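Local coordinates for maltose ABC transporter, periplasmic maltose-binding protein (Thermotoga maritima, PDB 2GHB) that probably captures maltose or related maltodextrins outside the cell membrane and delivers them to a maltose ABC transporter, at residues M108-L113 with A257-G262. Sequence-based numbering, arbitrary orientation.
Sequences MEAIAL and ARPFVG
The methyl of Ala110 sits between Pro259 and Val261, with CB 4.1 Å from CG of the proline ring and 4.2 Å from CG2 of Val261, and comes closest to a backbone oxygen, with Ala110 CB 3.3 Å from Phe260 O. The two Val261 branches divide the work: CG2 lies anti to the carbonyl carbon and meets Ala110, whereas CG1, anti to the backbone N (chi1 178°), reaches CB of Met108 at 4.1 Å. Beyond that CB the thioether chain of Met108 packs on Tyr88 and on helix 89-94. On the other flank CG1 of Ile111 brushes CB of Pro259, and Ser324 of helix 316-327 touches the same proline and hydrogen-bonds to Ile111 O. The Phe260 ring lies in an aromatic cluster, edge-to-face with Phe155 and Phe163. Strands 100-116 and 260-268 run antiparallel in the mixed sheet near the middle of the chain; strand segments that cross between the two lobes are a feature of periplasmic binding proteins, and this pair probably belongs to that connection. Here the pairing is just opening, since Glu109 and Gly262 form a hydrogen-bonded pair but the chains separate beyond Ala110. Gly262 N donates an almost straight bond to Glu109 O (2.9 Å, 171° at the hydrogen), whereas the return bond from Glu109 N to Gly262 O is weak, bent to 125° despite its 2.7 Å length. Where the strands part, a water takes over: it accepts from Ile111 N and donates to Phe260 O at 2.7 Å, satisfying both buried backbone groups. The partly exposed Glu109 side chain touches Trp231.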
loop_
_atom_site.group_PDB
_atom_site.type_symbol
_atom_site.label_atom_id
_atom_site.label_comp_id
_atom_site.label_asym_id
_atom_site.label_seq_id
_atom_site.Cartn_x
_atom_site.Cartn_y
_atom_site.Cartn_z
ATOM N N MET A 108 -1.705 1.422 6.558
ATOM C CA MET A 108 -1.607 1.402 5.100
ATOM C C MET A 108 -0.298 2.100 4.677
ATOM O O MET A 108 0.319 2.841 5.452
ATOM C CB MET A 108 -2.768 2.157 4.457
ATOM C CG MET A 108 -4.135 1.579 4.648
ATOM S SD MET A 108 -5.404 2.428 3.712
ATOM C CE MET A 108 -5.449 4.068 4.427
ATOM N N GLU A 109 0.112 1.844 3.445
ATOM C CA GLU A 109 1.331 2.395 2.870
ATOM C C GLU A 109 1.116 2.582 1.383
ATOM O O GLU A 109 0.863 1.613 0.677
ATOM C CB GLU A 109 2.478 1.423 3.065
ATOM C CG GLU A 109 3.851 2.035 2.849
ATOM C CD GLU A 109 4.974 1.078 3.225
ATOM O OE1 GLU A 109 5.020 -0.032 2.665
ATOM O OE2 GLU A 109 5.787 1.429 4.101
ATOM N N ALA A 110 1.176 3.822 0.910
ATOM C CA ALA A 110 1.199 4.087 -0.542
ATOM C C ALA A 110 2.053 5.307 -0.896
ATOM O O ALA A 110 2.409 6.107 -0.011
ATOM C CB ALA A 110 -0.192 4.241 -1.078
ATOM N N ILE A 111 2.416 5.419 -2.182
ATOM C CA ILE A 111 3.225 6.548 -2.645
ATOM C C ILE A 111 2.304 7.740 -2.906
ATOM O O ILE A 111 1.075 7.595 -3.091
ATOM C CB ILE A 111 4.122 6.195 -3.882
ATOM C CG1 ILE A 111 3.272 5.913 -5.143
ATOM C CG2 ILE A 111 5.044 5.041 -3.555
ATOM C CD1 ILE A 111 4.037 5.186 -6.292
ATOM N N ALA A 112 2.903 8.923 -2.874
ATOM C CA ALA A 112 2.187 10.173 -3.192
ATOM C C ALA A 112 3.140 11.234 -3.750
ATOM O O ALA A 112 4.334 11.000 -3.877
ATOM C CB ALA A 112 1.473 10.710 -1.952
ATOM N N LEU A 113 2.600 12.406 -4.056
ATOM C CA LEU A 113 3.441 13.533 -4.510
ATOM C C LEU A 113 4.234 14.118 -3.350
ATOM O O LEU A 113 3.655 14.623 -2.381
ATOM C CB LEU A 113 2.607 14.636 -5.158
ATOM C CG LEU A 113 3.441 15.784 -5.793
ATOM C CD1 LEU A 113 4.124 15.315 -7.062
ATOM C CD2 LEU A 113 2.571 16.974 -6.082
ATOM N N ALA A 257 -5.368 9.538 -9.521
ATOM C CA ALA A 257 -4.381 8.472 -9.532
ATOM C C ALA A 257 -4.723 7.449 -8.421
ATOM O O ALA A 257 -5.179 7.819 -7.337
ATOM C CB ALA A 257 -3.025 9.041 -9.281
ATOM N N ARG A 258 -4.514 6.175 -8.695
ATOM C CA ARG A 258 -4.876 5.118 -7.751
ATOM C C ARG A 258 -3.676 4.238 -7.561
ATOM O O ARG A 258 -3.450 3.359 -8.329
ATOM C CB ARG A 258 -6.058 4.344 -8.281
ATOM C CG ARG A 258 -7.267 5.251 -8.485
ATOM C CD ARG A 258 -8.525 4.480 -8.767
ATOM N NE ARG A 258 -9.707 5.362 -8.716
ATOM C CZ ARG A 258 -10.334 5.754 -7.600
ATOM N NH1 ARG A 258 -9.944 5.351 -6.403
ATOM N NH2 ARG A 258 -11.386 6.560 -7.674
ATOM N N PRO A 259 -2.841 4.553 -6.569
ATOM C CA PRO A 259 -1.612 3.819 -6.440
ATOM C C PRO A 259 -1.853 2.424 -5.862
ATOM O O PRO A 259 -2.947 2.140 -5.403
ATOM C CB PRO A 259 -0.807 4.689 -5.475
ATOM C CG PRO A 259 -1.799 5.347 -4.657
ATOM C CD PRO A 259 -2.949 5.616 -5.551
ATOM N N PHE A 260 -0.859 1.562 -5.944
ATOM C CA PHE A 260 -0.851 0.326 -5.143
ATOM C C PHE A 260 -0.828 0.718 -3.665
ATOM O O PHE A 260 -0.201 1.740 -3.272
ATOM C CB PHE A 260 0.418 -0.498 -5.377
ATOM C CG PHE A 260 0.365 -1.459 -6.544
ATOM C CD1 PHE A 260 -0.579 -2.475 -6.592
ATOM C CD2 PHE A 260 1.307 -1.377 -7.572
ATOM C CE1 PHE A 260 -0.604 -3.370 -7.631
ATOM C CE2 PHE A 260 1.282 -2.272 -8.627
ATOM C CZ PHE A 260 0.335 -3.300 -8.635
ATOM N N VAL A 261 -1.435 -0.125 -2.838
ATOM C CA VAL A 261 -1.481 0.090 -1.381
ATOM C C VAL A 261 -1.070 -1.217 -0.703
ATOM O O VAL A 261 -1.559 -2.300 -1.055
ATOM C CB VAL A 261 -2.896 0.444 -0.916
ATOM C CG1 VAL A 261 -2.973 0.625 0.620
ATOM C CG2 VAL A 261 -3.405 1.633 -1.660
ATOM N N GLY A 262 -0.161 -1.104 0.249
ATOM C CA GLY A 262 0.218 -2.211 1.102
ATOM C C GLY A 262 -0.382 -1.961 2.469
ATOM O O GLY A 262 -0.417 -0.798 2.940
HETATM O O HOH W 1 2.102 3.032 -3.793
#